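Tudor domain-containing protein 1 (Mus musculus, PDB 4B9W) interacts with arginine-methylated Piwi proteins and acts in the piRNA pathway that represses transposable elements during spermatogenesis. Local coordinates at residues 134-139 with 195-200; 149-154 with 189-194; 128-133 with 168-173; 19-24 with 160-165; 11-16 with 36-41. All blocks are in the same frame, centred on the assembly; numbering follows the deposited sequence.

The chain is the third extended Tudor domain, in which a Tudor core is joined to a staphylococcal nuclease-like, OB-type part; all five contacts build the latter. Contacts 3 and 4 belong to one sheet, with centres about 11 Å apart, joined where Gly-173 O meets Val-165 N at 3.0 Å. Contact 5 packs beside it, its centre about 9 Å from that of contact 4, with Phe-36 packed on Val-19, Val-21, Met-129 and Cys-131. Contacts 1 and 2, centres about 10 Å apart, lie farther off; contact 1 is about 26 Å from contact 5, centre to centre. Gln-152, on the 149-154 helix of contact 2 but taking no part in that contact, packs on the bound peptide.

Contact 1 (134-139 with 195-200); sequences VDIQPP and QLVLRC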
# COMPACT_ATOMS: atom_id res chain seq x y z
N VAL A 134 -15.30 -12.91 -3.84
CA VAL A 134 -14.97 -14.16 -3.15
C VAL A 134 -14.81 -15.29 -4.16
O VAL A 134 -15.25 -15.20 -5.31
CB VAL A 134 -16.01 -14.53 -2.09
CG1 VAL A 134 -16.01 -13.48 -0.98
CG2 VAL A 134 -17.39 -14.72 -2.71
N ASP A 135 -14.14 -16.34 -3.71
CA ASP A 135 -14.06 -17.63 -4.40
C ASP A 135 -13.21 -17.61 -5.69
O ASP A 135 -13.33 -18.50 -6.54
CB ASP A 135 -15.46 -18.22 -4.71
CG ASP A 135 -16.32 -18.46 -3.44
OD1 ASP A 135 -15.79 -18.47 -2.31
OD2 ASP A 135 -17.54 -18.64 -3.61
N ILE A 136 -12.31 -16.62 -5.80
CA ILE A 136 -11.31 -16.57 -6.88
C ILE A 136 -9.91 -16.15 -6.41
O ILE A 136 -9.74 -15.61 -5.33
CB ILE A 136 -11.75 -15.62 -8.01
CG1 ILE A 136 -11.93 -14.19 -7.46
CG2 ILE A 136 -13.02 -16.12 -8.69
CD1 ILE A 136 -11.82 -13.11 -8.51
N GLN A 137 -8.92 -16.42 -7.24
CA GLN A 137 -7.51 -16.10 -6.96
C GLN A 137 -6.78 -15.92 -8.30
O GLN A 137 -7.22 -16.46 -9.32
CB GLN A 137 -6.87 -17.23 -6.14
CG GLN A 137 -6.83 -18.59 -6.86
CD GLN A 137 -6.25 -19.70 -6.00
OE1 GLN A 137 -5.29 -19.48 -5.27
NE2 GLN A 137 -6.85 -20.89 -6.06
N PRO A 138 -5.67 -15.16 -8.33
CA PRO A 138 -4.91 -15.01 -9.58
C PRO A 138 -4.30 -16.33 -10.04
O PRO A 138 -3.96 -17.16 -9.21
CB PRO A 138 -3.80 -14.01 -9.22
CG PRO A 138 -3.79 -13.91 -7.72
CD PRO A 138 -5.14 -14.31 -7.24
N PRO A 139 -4.19 -16.55 -11.36
CA PRO A 139 -3.58 -17.81 -11.85
C PRO A 139 -2.16 -18.02 -11.33
O PRO A 139 -1.83 -19.11 -10.90
CB PRO A 139 -3.58 -17.64 -13.37
CG PRO A 139 -4.69 -16.69 -13.65
CD PRO A 139 -4.78 -15.77 -12.46
N GLN A 195 -10.99 -17.85 -18.09
CA GLN A 195 -9.63 -18.31 -17.76
C GLN A 195 -8.74 -17.20 -17.20
O GLN A 195 -7.53 -17.37 -17.10
CB GLN A 195 -8.94 -18.95 -18.98
CG GLN A 195 -9.82 -19.80 -19.88
CD GLN A 195 -9.91 -21.23 -19.40
OE1 GLN A 195 -10.96 -21.66 -18.94
NE2 GLN A 195 -8.80 -21.96 -19.49
N LEU A 196 -9.34 -16.08 -16.79
CA LEU A 196 -8.60 -14.93 -16.31
C LEU A 196 -8.27 -15.03 -14.83
O LEU A 196 -7.36 -14.34 -14.34
CB LEU A 196 -9.40 -13.66 -16.56
CG LEU A 196 -9.82 -13.43 -18.00
CD1 LEU A 196 -10.61 -12.14 -18.10
CD2 LEU A 196 -8.59 -13.39 -18.92
N VAL A 197 -9.01 -15.87 -14.11
CA VAL A 197 -8.76 -16.10 -12.67
C VAL A 197 -9.06 -17.56 -12.34
O VAL A 197 -9.67 -18.28 -13.12
CB VAL A 197 -9.59 -15.17 -11.77
CG1 VAL A 197 -9.44 -13.71 -12.19
CG2 VAL A 197 -11.05 -15.57 -11.77
N LEU A 198 -8.60 -18.01 -11.18
CA LEU A 198 -8.77 -19.40 -10.79
C LEU A 198 -9.74 -19.48 -9.64
O LEU A 198 -9.79 -18.55 -8.83
CB LEU A 198 -7.44 -20.02 -10.35
CG LEU A 198 -6.49 -20.51 -11.44
CD1 LEU A 198 -5.40 -21.33 -10.78
CD2 LEU A 198 -7.24 -21.32 -12.50
N ARG A 199 -10.49 -20.58 -9.57
CA ARG A 199 -11.34 -20.89 -8.42
C ARG A 199 -10.54 -20.86 -7.14
O ARG A 199 -9.37 -21.22 -7.12
CB ARG A 199 -11.97 -22.29 -8.54
CG ARG A 199 -12.98 -22.47 -9.66
CD ARG A 199 -13.69 -23.83 -9.54
NE ARG A 199 -14.60 -23.89 -8.39
CZ ARG A 199 -15.91 -23.64 -8.39
NH1 ARG A 199 -16.55 -23.31 -9.49
NH2 ARG A 199 -16.60 -23.72 -7.25
N CYS A 200 -11.18 -20.46 -6.06
CA CYS A 200 -10.53 -20.46 -4.75
C CYS A 200 -11.49 -20.93 -3.67
O CYS A 200 -12.67 -20.61 -3.70
CB CYS A 200 -10.00 -19.07 -4.41
SG CYS A 200 -9.00 -19.13 -2.91
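Gln-137, Cys-200 and Leu-198 bury more surface than any other residues where 134-139 meets 195-200. Gln-137 holds the facing chain with its backbone and its side chain together. Its N donates to Leu-198 O at 2.8 Å, and its O accepts from Leu-198 N at 2.8 Å in a bond almost straight at the hydrogen (172°). CG sits between the backbone N and the carbonyl carbon (chi1 62°), near Leu-198 O, and the extended chain beyond it takes NE2 to 2.8 Å from Arg-199 O, which lies close to the amide plane. Glutamine suits this partly exposed place: its amide bonds a main-chain oxygen while its methylenes meet carbon, with CG 3.8 Å from Leu-198 CB. The motif is a minimal antiparallel sheet, 136-137 with 198-199, which fastens the C-terminal end of the chain to the segment that leaves strand 129-133. Cys-200 N extends the pairing with a 2.9 Å bond to Asp-135 O, the donor standing well above the carbonyl plane. Cys-200 CB points at the facing chain and comes within 3.5 Å of Ile-136 C; the short side chain carries just SG beyond it, near Gln-137 CD. Leu-198 meanwhile rests its CG on Pro-139 CA. Two buried branched side chains, Ile-136 and Val-197, cross at a slant with their CG2 atoms 3.7 Å apart, and both also pack on Trp-143 and on Ile-192 of helix 187-193.

Contact 2 (149-154 with 189-194); sequences ARFQAC and DVLIRE
Leu-191 meets Arg-150 and Phe-151 in the apolar heart of this helix pair. Its CG is anti to the carbonyl carbon (chi1 -61°), and the two methyls beyond it serve different partners. CD2 lies 3.7 Å from Arg-150 CG, against the aliphatic root of the arginine, and 3.9 Å from Phe-151 N; CD1 approaches Phe-151 CB at 4.2 Å. A forked leucine suits this place, since its two methyls can spread over two consecutive residues of the facing helix. One turn along, Cys-154 SG touches Val-190 CG1 at 3.9 Å, a small sulfur against a compact branched side chain.

The electrostatic part is slight. The Arg-150 chain is bent at chi2 and chi3, and its NE stands 4.0 Å from Glu-194 OE2, a long salt bridge. The oxygen lies well out of the guanidinium plane with no N-H directed at it, so the attraction is of charge alone. No hydrogen bond joins the two segments.

The axes of these short helical pieces run 10.3 Å apart at 147°, a roughly antiparallel pairing. Inward, Phe-151 sets its ring edge-to-face with Phe-32 and packs on Met-26 of strand 18-26, while Leu-133 of strand 129-133 receives both Phe-151 and Leu-191. The pair of helices thus lies against the sheet of the nuclease-like part.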
# COMPACT_ATOMS: atom_id res chain seq x y z
N ALA A 149 -9.01 -5.50 -16.27
CA ALA A 149 -9.78 -4.80 -17.29
C ALA A 149 -11.08 -5.54 -17.67
O ALA A 149 -12.12 -4.91 -17.98
CB ALA A 149 -8.91 -4.52 -18.51
N ARG A 150 -11.05 -6.86 -17.64
CA ARG A 150 -12.28 -7.60 -17.88
C ARG A 150 -13.29 -7.33 -16.76
O ARG A 150 -14.45 -7.05 -17.03
CB ARG A 150 -12.02 -9.11 -18.06
CG ARG A 150 -13.28 -9.94 -18.32
CD ARG A 150 -14.23 -9.31 -19.34
NE ARG A 150 -13.82 -9.51 -20.73
CZ ARG A 150 -13.92 -8.62 -21.73
NH1 ARG A 150 -14.38 -7.37 -21.57
NH2 ARG A 150 -13.53 -8.98 -22.93
N PHE A 151 -12.82 -7.39 -15.51
CA PHE A 151 -13.63 -7.08 -14.34
C PHE A 151 -14.27 -5.70 -14.48
O PHE A 151 -15.48 -5.57 -14.31
CB PHE A 151 -12.77 -7.23 -13.05
CG PHE A 151 -13.48 -6.94 -11.74
CD1 PHE A 151 -14.81 -7.29 -11.53
CD2 PHE A 151 -12.78 -6.38 -10.68
CE1 PHE A 151 -15.44 -7.04 -10.32
CE2 PHE A 151 -13.40 -6.12 -9.47
CZ PHE A 151 -14.73 -6.46 -9.28
N GLN A 152 -13.46 -4.69 -14.81
CA GLN A 152 -13.89 -3.30 -14.99
C GLN A 152 -15.01 -3.18 -16.05
O GLN A 152 -16.01 -2.50 -15.83
CB GLN A 152 -12.66 -2.44 -15.36
CG GLN A 152 -12.93 -1.06 -15.90
CD GLN A 152 -13.58 -0.17 -14.89
OE1 GLN A 152 -13.42 -0.36 -13.67
NE2 GLN A 152 -14.29 0.85 -15.36
N ALA A 153 -14.83 -3.89 -17.16
CA ALA A 153 -15.83 -3.94 -18.23
C ALA A 153 -17.15 -4.62 -17.75
O ALA A 153 -18.23 -4.31 -18.27
CB ALA A 153 -15.26 -4.61 -19.49
N CYS A 154 -17.07 -5.51 -16.75
CA CYS A 154 -18.30 -6.05 -16.11
C CYS A 154 -19.02 -5.10 -15.16
O CYS A 154 -20.16 -5.35 -14.84
CB CYS A 154 -18.01 -7.30 -15.28
SG CYS A 154 -17.31 -8.68 -16.19
N ASP A 189 -18.13 -15.78 -12.23
CA ASP A 189 -18.36 -16.75 -13.30
C ASP A 189 -17.68 -16.32 -14.56
O ASP A 189 -17.00 -17.12 -15.21
CB ASP A 189 -19.85 -16.91 -13.63
CG ASP A 189 -20.10 -18.03 -14.67
OD1 ASP A 189 -19.87 -19.22 -14.35
OD2 ASP A 189 -20.51 -17.71 -15.82
N VAL A 190 -17.88 -15.06 -14.92
CA VAL A 190 -17.29 -14.48 -16.11
C VAL A 190 -15.80 -14.64 -16.09
O VAL A 190 -15.22 -15.18 -17.05
CB VAL A 190 -17.62 -12.98 -16.24
CG1 VAL A 190 -16.99 -12.39 -17.48
CG2 VAL A 190 -19.15 -12.76 -16.21
N LEU A 191 -15.16 -14.19 -15.01
CA LEU A 191 -13.69 -14.25 -14.89
C LEU A 191 -13.13 -15.68 -14.85
O LEU A 191 -12.02 -15.93 -15.35
CB LEU A 191 -13.23 -13.48 -13.64
CG LEU A 191 -13.56 -11.98 -13.55
CD1 LEU A 191 -12.84 -11.35 -12.36
CD2 LEU A 191 -13.22 -11.23 -14.83
N ILE A 192 -13.86 -16.61 -14.24
CA ILE A 192 -13.42 -18.01 -14.19
C ILE A 192 -13.56 -18.64 -15.57
O ILE A 192 -12.61 -19.20 -16.09
CB ILE A 192 -14.20 -18.84 -13.15
CG1 ILE A 192 -14.00 -18.25 -11.74
CG2 ILE A 192 -13.75 -20.30 -13.21
CD1 ILE A 192 -15.03 -18.68 -10.74
N ARG A 193 -14.75 -18.52 -16.15
CA ARG A 193 -15.05 -19.06 -17.47
C ARG A 193 -14.02 -18.62 -18.50
O ARG A 193 -13.58 -19.41 -19.32
CB ARG A 193 -16.45 -18.63 -17.93
CG ARG A 193 -17.17 -19.67 -18.75
CD ARG A 193 -18.13 -19.08 -19.78
NE ARG A 193 -18.27 -19.96 -20.95
CZ ARG A 193 -19.08 -19.74 -21.99
NH1 ARG A 193 -19.85 -18.65 -22.04
NH2 ARG A 193 -19.12 -20.61 -23.00
N GLU A 194 -13.64 -17.34 -18.44
CA GLU A 194 -12.73 -16.75 -19.42
C GLU A 194 -11.26 -17.07 -19.13
O GLU A 194 -10.39 -16.58 -19.84
CB GLU A 194 -12.89 -15.24 -19.44
CG GLU A 194 -14.32 -14.76 -19.65
CD GLU A 194 -14.54 -14.08 -20.97
OE1 GLU A 194 -13.89 -14.50 -21.95
OE2 GLU A 194 -15.36 -13.15 -21.02

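Contact 3 (128-133 with 168-173); sequences GMQCWL and TANGVG
Trp-132 lies over Val-172 and Gly-173 where strands 129-133 and 171-178 run parallel, a pairing within the curled sheet of the OB-type, nuclease-like part of the extended Tudor domain. Two main-chain bonds join them: Val-172 N gives its hydrogen to Gln-130 O at 2.9 Å, and Val-172 O accepts from Trp-132 N at 3.0 Å. Val-172 thereby spends both its backbone polar groups on this neighbour. On its other edge strand 129-133 is bonded to strand 31-36, with Cys-131 paired to Phe-32. The indole N-H has a partner too, as NE1 bonds Glu-166 OE2, just before the 168-173 segment.

CG of Trp-132 lies between the backbone N and the carbonyl carbon (chi1 47°), and the ring beyond it lies across the neighbouring strand. Glycine suits position 173 because a CB there would run into the indole: CA itself comes to 3.4 Å from the centroid of the five-membered ring of Trp-132, a CH-pi contact over the face. Val-172 O sits over the same face. The other side of the sheet carries Cys-131 and Val-172, whose SG and CG2 are 3.7 Å apart. Back at the hairpin turn, Thr-168 N bonds Gly-171 O, while Thr-168 OG1 lies in the indole plane at its edge, 3.3 Å from Trp-132 CH2.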
# COMPACT_ATOMS: atom_id res chain seq x y z
N GLY A 128 -16.41 4.73 1.11
CA GLY A 128 -15.58 3.96 0.20
C GLY A 128 -15.20 2.64 0.86
O GLY A 128 -14.19 2.55 1.58
N MET A 129 -16.02 1.63 0.63
CA MET A 129 -15.86 0.36 1.30
C MET A 129 -14.98 -0.55 0.48
O MET A 129 -15.33 -0.87 -0.66
CB MET A 129 -17.25 -0.29 1.48
CG MET A 129 -18.18 0.52 2.37
SD MET A 129 -17.43 0.80 4.00
CE MET A 129 -16.89 -0.88 4.41
N GLN A 130 -13.85 -0.99 1.05
CA GLN A 130 -12.97 -1.89 0.29
C GLN A 130 -13.64 -3.24 0.14
O GLN A 130 -14.16 -3.76 1.12
CB GLN A 130 -11.60 -2.08 0.98
CG GLN A 130 -10.65 -2.92 0.14
CD GLN A 130 -9.28 -3.09 0.79
OE1 GLN A 130 -9.09 -2.78 1.97
NE2 GLN A 130 -8.33 -3.60 0.02
N CYS A 131 -13.63 -3.80 -1.07
CA CYS A 131 -14.22 -5.09 -1.37
C CYS A 131 -13.23 -5.99 -2.08
O CYS A 131 -12.19 -5.55 -2.50
CB CYS A 131 -15.44 -4.95 -2.26
SG CYS A 131 -16.71 -3.85 -1.61
N TRP A 132 -13.56 -7.27 -2.15
CA TRP A 132 -12.89 -8.23 -3.04
C TRP A 132 -13.90 -9.23 -3.45
O TRP A 132 -14.84 -9.44 -2.74
CB TRP A 132 -11.71 -8.92 -2.37
CG TRP A 132 -11.98 -9.46 -0.99
CD1 TRP A 132 -12.44 -10.73 -0.62
CD2 TRP A 132 -11.79 -8.74 0.27
NE1 TRP A 132 -12.54 -10.82 0.75
CE2 TRP A 132 -12.17 -9.66 1.33
CE3 TRP A 132 -11.35 -7.45 0.61
CZ2 TRP A 132 -12.12 -9.30 2.66
CZ3 TRP A 132 -11.29 -7.10 1.96
CH2 TRP A 132 -11.67 -8.00 2.97
N LEU A 133 -13.75 -9.83 -4.62
CA LEU A 133 -14.68 -10.88 -5.04
C LEU A 133 -14.31 -12.16 -4.30
O LEU A 133 -13.14 -12.45 -4.13
CB LEU A 133 -14.60 -11.14 -6.55
CG LEU A 133 -15.10 -10.03 -7.49
CD1 LEU A 133 -14.97 -10.50 -8.94
CD2 LEU A 133 -16.53 -9.64 -7.18
N THR A 168 -14.39 -8.48 7.11
CA THR A 168 -13.16 -8.38 7.88
C THR A 168 -13.00 -6.94 8.39
O THR A 168 -13.79 -6.06 8.02
CB THR A 168 -11.93 -8.89 7.09
OG1 THR A 168 -11.43 -7.86 6.23
CG2 THR A 168 -12.30 -10.12 6.26
N ALA A 169 -12.02 -6.70 9.28
CA ALA A 169 -11.79 -5.35 9.82
C ALA A 169 -11.52 -4.34 8.70
O ALA A 169 -12.11 -3.26 8.68
CB ALA A 169 -10.63 -5.35 10.81
N ASN A 170 -10.66 -4.73 7.75
CA ASN A 170 -10.25 -3.84 6.65
C ASN A 170 -11.19 -3.77 5.41
O ASN A 170 -10.92 -3.01 4.48
CB ASN A 170 -8.79 -4.17 6.23
CG ASN A 170 -8.69 -5.41 5.36
OD1 ASN A 170 -9.60 -5.73 4.58
ND2 ASN A 170 -7.57 -6.11 5.46
N GLY A 171 -12.27 -4.56 5.39
CA GLY A 171 -13.20 -4.56 4.24
C GLY A 171 -14.16 -5.74 4.15
O GLY A 171 -14.39 -6.40 5.15
N VAL A 172 -14.72 -5.98 2.97
CA VAL A 172 -15.69 -7.05 2.75
C VAL A 172 -15.47 -7.88 1.46
O VAL A 172 -15.21 -7.32 0.38
CB VAL A 172 -17.15 -6.51 2.78
CG1 VAL A 172 -17.41 -5.70 4.04
CG2 VAL A 172 -17.48 -5.69 1.56
N GLY A 173 -15.57 -9.20 1.58
CA GLY A 173 -15.58 -10.12 0.44
C GLY A 173 -17.02 -10.25 -0.06
O GLY A 173 -17.92 -10.56 0.72

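Contact 4 (19-24 with 160-165); sequences VDVVVC and LQARVV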
# COMPACT_ATOMS: atom_id res chain seq x y z
N VAL A 19 -27.27 -6.01 -1.05
CA VAL A 19 -27.34 -4.58 -1.17
C VAL A 19 -26.77 -4.14 -2.53
O VAL A 19 -25.83 -4.73 -3.04
CB VAL A 19 -26.60 -3.92 0.01
CG1 VAL A 19 -25.19 -4.48 0.11
CG2 VAL A 19 -26.61 -2.39 -0.12
N ASP A 20 -27.38 -3.14 -3.12
CA ASP A 20 -26.93 -2.64 -4.41
C ASP A 20 -25.68 -1.78 -4.22
O ASP A 20 -25.56 -1.05 -3.24
CB ASP A 20 -28.02 -1.87 -5.14
CG ASP A 20 -29.11 -2.79 -5.69
OD1 ASP A 20 -28.84 -3.97 -6.02
OD2 ASP A 20 -30.26 -2.32 -5.78
N VAL A 21 -24.76 -1.94 -5.16
CA VAL A 21 -23.52 -1.20 -5.18
C VAL A 21 -23.26 -0.57 -6.54
O VAL A 21 -23.79 -1.02 -7.57
CB VAL A 21 -22.32 -2.11 -4.83
CG1 VAL A 21 -22.50 -2.74 -3.45
CG2 VAL A 21 -22.10 -3.17 -5.91
N VAL A 22 -22.47 0.49 -6.52
CA VAL A 22 -21.80 1.03 -7.68
C VAL A 22 -20.33 1.03 -7.27
O VAL A 22 -20.01 1.39 -6.13
CB VAL A 22 -22.25 2.47 -8.06
CG1 VAL A 22 -23.59 2.45 -8.81
CG2 VAL A 22 -22.34 3.36 -6.83
N VAL A 23 -19.47 0.56 -8.16
CA VAL A 23 -18.04 0.53 -7.91
C VAL A 23 -17.49 1.96 -8.10
O VAL A 23 -17.67 2.54 -9.16
CB VAL A 23 -17.36 -0.50 -8.84
CG1 VAL A 23 -15.83 -0.50 -8.64
CG2 VAL A 23 -17.95 -1.90 -8.60
N CYS A 24 -16.87 2.53 -7.07
CA CYS A 24 -16.32 3.89 -7.18
C CYS A 24 -14.78 3.93 -7.38
O CYS A 24 -14.20 4.95 -7.79
CB CYS A 24 -16.73 4.73 -5.97
SG CYS A 24 -16.33 3.99 -4.36
N LEU A 160 -24.88 -3.00 -9.48
CA LEU A 160 -24.91 -4.45 -9.28
C LEU A 160 -25.46 -4.81 -7.91
O LEU A 160 -25.41 -3.98 -6.99
CB LEU A 160 -23.49 -5.06 -9.44
CG LEU A 160 -22.72 -4.72 -10.73
CD1 LEU A 160 -21.67 -3.65 -10.52
CD2 LEU A 160 -22.05 -5.95 -11.31
N GLN A 161 -25.98 -6.02 -7.76
CA GLN A 161 -26.30 -6.60 -6.45
C GLN A 161 -25.04 -7.17 -5.78
O GLN A 161 -24.35 -8.03 -6.33
CB GLN A 161 -27.35 -7.71 -6.60
CG GLN A 161 -27.64 -8.48 -5.32
CD GLN A 161 -28.73 -9.52 -5.51
OE1 GLN A 161 -28.46 -10.63 -5.96
NE2 GLN A 161 -29.96 -9.16 -5.17
N ALA A 162 -24.77 -6.73 -4.56
CA ALA A 162 -23.66 -7.29 -3.78
C ALA A 162 -24.25 -8.08 -2.63
O ALA A 162 -25.15 -7.60 -1.93
CB ALA A 162 -22.74 -6.20 -3.26
N ARG A 163 -23.74 -9.28 -2.45
CA ARG A 163 -24.02 -10.07 -1.28
C ARG A 163 -22.75 -10.11 -0.43
O ARG A 163 -21.69 -10.53 -0.89
CB ARG A 163 -24.49 -11.46 -1.65
CG ARG A 163 -25.04 -12.20 -0.46
CD ARG A 163 -25.82 -13.44 -0.89
NE ARG A 163 -24.94 -14.49 -1.33
CZ ARG A 163 -24.20 -15.25 -0.52
NH1 ARG A 163 -24.21 -15.07 0.80
NH2 ARG A 163 -23.42 -16.21 -1.03
N VAL A 164 -22.86 -9.64 0.79
CA VAL A 164 -21.73 -9.51 1.70
C VAL A 164 -21.48 -10.91 2.30
O VAL A 164 -22.15 -11.31 3.20
CB VAL A 164 -22.05 -8.41 2.77
CG1 VAL A 164 -20.90 -8.21 3.74
CG2 VAL A 164 -22.40 -7.08 2.11
N VAL A 165 -20.52 -11.66 1.77
CA VAL A 165 -20.30 -13.06 2.20
C VAL A 165 -19.38 -13.14 3.42
O VAL A 165 -19.59 -13.97 4.31
CB VAL A 165 -19.71 -13.92 1.04
CG1 VAL A 165 -19.36 -15.34 1.48
CG2 VAL A 165 -20.68 -13.95 -0.14
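Val-21 reaches Ala-162 because its CG1 is anti to the carbonyl carbon (chi1 -59°), which directs that methyl at Ala-162 CB, 3.5 Å away and tighter than usual carbon packing. Val-19 is turned differently: CG1 lies between the backbone N and the carbonyl carbon (chi1 53°), close to Ala-162 O and 4.3 Å from Val-164 CG2. Alanine suits its place, having nothing beyond the CB that the Val-21 methyl already presses.

Strands 18-26 and 160-168 pair antiparallel here. Val-19 and Ala-162 exchange two bonds, Val-19 N to Ala-162 O at 2.8 Å and Ala-162 N to Val-19 O at 2.7 Å. Val-21 and Leu-160 do likewise, with Val-21 N to Leu-160 O at 2.8 Å and Leu-160 N to Val-21 O at 3.0 Å. The segment axes stand 118° apart, consistent with the strong coiling of an OB-type barrel.

Val-19, Val-21, Leu-160 and Ala-162 share one face, where Phe-36 and Leu-176 also pack. Asp-20 and Gln-161 occupy the other, with Asp-20 OD1 3.7 Å from Gln-161 CA. The backbone thus supplies the directional bonds, while the paired residues divide by chemistry: the four on the first face are apolar and buried, Asp-20 and Gln-161 polar and partly exposed.

Contact 5 (11-16 with 36-41); sequences VEFTVD and FLKDDA
Phe-13 drives the edge of its ring into the face of Phe-36, an edge-to-face (T-shaped) pair with planes at 60° and centroids 4.5 Å apart. Phe-13 CZ stands over the centre of the Phe-36 ring, 3.4 Å above its plane, and CE1 comes within 3.3 Å of Phe-36 CD2. Such a pairing suits phenylalanine, whose rim hydrogens are slightly positive and whose face is slightly negative.

Lys-38 crosses Phe-13 at a slant. Its CG lies between the backbone N and the carbonyl carbon (chi1 57°), and the extended chain beyond CG carries NZ across to the 11-16 segment. There NZ donates to Glu-12 O at 2.6 Å, approaching close to the line of the carbonyl bond. Val-11 meets the lysine tip to tip, its CG1 3.7 Å from Lys-38 CE. A lysine fits well here, because its methylenes tolerate apolar company while its ammonium reaches a polar atom; NZ also forms a salt bridge with Glu-17.

Lys-38 opens a type I' turn ending at Ala-41, where helix 41-57 begins, whereas residues 11-16 lead into strand 18-26. Met-129 of strand 129-133 touches both phenylalanines. The chemistry therefore grades outward, from an aromatic cluster on the sheet to an ammonium group whose charge is probably balanced by Glu-17 while a carbonyl oxygen helps fix its position.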
# COMPACT_ATOMS: atom_id res chain seq x y z
N VAL A 11 -19.18 2.15 6.90
CA VAL A 11 -20.49 1.58 6.68
C VAL A 11 -20.43 0.18 7.27
O VAL A 11 -19.40 -0.49 7.19
CB VAL A 11 -20.87 1.50 5.17
CG1 VAL A 11 -22.24 0.86 4.99
CG2 VAL A 11 -20.86 2.89 4.56
N GLU A 12 -21.53 -0.23 7.89
CA GLU A 12 -21.59 -1.51 8.59
C GLU A 12 -22.57 -2.45 7.92
O GLU A 12 -23.60 -2.01 7.39
CB GLU A 12 -21.96 -1.28 10.06
CG GLU A 12 -20.91 -0.51 10.86
CD GLU A 12 -19.62 -1.29 11.00
OE1 GLU A 12 -19.60 -2.46 10.56
OE2 GLU A 12 -18.62 -0.77 11.57
N PHE A 13 -22.24 -3.75 7.97
CA PHE A 13 -23.01 -4.82 7.32
C PHE A 13 -23.33 -6.01 8.22
O PHE A 13 -22.64 -6.27 9.21
CB PHE A 13 -22.24 -5.38 6.11
CG PHE A 13 -21.83 -4.33 5.12
CD1 PHE A 13 -22.72 -3.92 4.13
CD2 PHE A 13 -20.60 -3.72 5.20
CE1 PHE A 13 -22.37 -2.93 3.23
CE2 PHE A 13 -20.24 -2.74 4.30
CZ PHE A 13 -21.12 -2.34 3.32
N THR A 14 -24.34 -6.77 7.82
CA THR A 14 -24.55 -8.10 8.36
C THR A 14 -24.14 -9.19 7.34
O THR A 14 -24.24 -9.00 6.12
CB THR A 14 -25.99 -8.31 8.82
OG1 THR A 14 -26.85 -8.20 7.69
CG2 THR A 14 -26.39 -7.26 9.90
N VAL A 15 -23.70 -10.33 7.86
CA VAL A 15 -23.26 -11.43 7.01
C VAL A 15 -24.46 -11.86 6.17
O VAL A 15 -25.58 -11.93 6.67
CB VAL A 15 -22.66 -12.58 7.84
CG1 VAL A 15 -22.27 -13.75 6.95
CG2 VAL A 15 -21.45 -12.08 8.63
N ASP A 16 -24.21 -12.08 4.88
CA ASP A 16 -25.23 -12.37 3.86
C ASP A 16 -26.22 -11.26 3.53
O ASP A 16 -27.18 -11.50 2.79
CB ASP A 16 -26.00 -13.66 4.17
CG ASP A 16 -25.18 -14.89 3.89
OD1 ASP A 16 -24.24 -14.80 3.06
OD2 ASP A 16 -25.49 -15.94 4.49
N PHE A 36 -22.19 1.52 -1.27
CA PHE A 36 -23.34 0.68 -0.97
C PHE A 36 -24.60 1.56 -0.87
O PHE A 36 -24.66 2.53 -0.09
CB PHE A 36 -23.06 -0.14 0.29
CG PHE A 36 -22.06 -1.24 0.07
CD1 PHE A 36 -20.72 -0.96 -0.11
CD2 PHE A 36 -22.46 -2.56 -0.00
CE1 PHE A 36 -19.79 -1.97 -0.31
CE2 PHE A 36 -21.55 -3.59 -0.21
CZ PHE A 36 -20.21 -3.30 -0.36
N LEU A 37 -25.58 1.26 -1.73
CA LEU A 37 -26.73 2.14 -1.90
C LEU A 37 -27.81 1.76 -0.90
O LEU A 37 -28.81 1.11 -1.25
CB LEU A 37 -27.26 2.11 -3.34
CG LEU A 37 -26.26 2.28 -4.48
CD1 LEU A 37 -26.97 2.13 -5.83
CD2 LEU A 37 -25.52 3.61 -4.41
N LYS A 38 -27.56 2.12 0.35
CA LYS A 38 -28.54 1.94 1.42
C LYS A 38 -28.54 3.18 2.30
O LYS A 38 -27.66 4.04 2.19
CB LYS A 38 -28.26 0.67 2.23
CG LYS A 38 -26.88 0.55 2.88
CD LYS A 38 -26.85 -0.65 3.83
CE LYS A 38 -25.61 -0.63 4.72
NZ LYS A 38 -25.68 -1.62 5.83
N ASP A 39 -29.55 3.29 3.15
CA ASP A 39 -29.65 4.38 4.12
C ASP A 39 -29.46 5.78 3.51
O ASP A 39 -28.92 6.66 4.18
CB ASP A 39 -28.61 4.16 5.23
CG ASP A 39 -28.78 2.82 5.94
OD1 ASP A 39 -29.94 2.43 6.16
OD2 ASP A 39 -27.76 2.16 6.26
N ASP A 40 -29.89 5.98 2.27
CA ASP A 40 -29.76 7.29 1.60
C ASP A 40 -28.29 7.77 1.47
O ASP A 40 -28.01 8.97 1.45
CB ASP A 40 -30.60 8.36 2.33
CG ASP A 40 -32.09 8.04 2.35
OD1 ASP A 40 -32.61 7.56 1.32
OD2 ASP A 40 -32.74 8.30 3.39
N ALA A 41 -27.37 6.81 1.33
CA ALA A 41 -25.93 7.08 1.28
C ALA A 41 -25.53 8.12 0.25
O ALA A 41 -24.91 9.12 0.60
CB ALA A 41 -25.15 5.78 1.02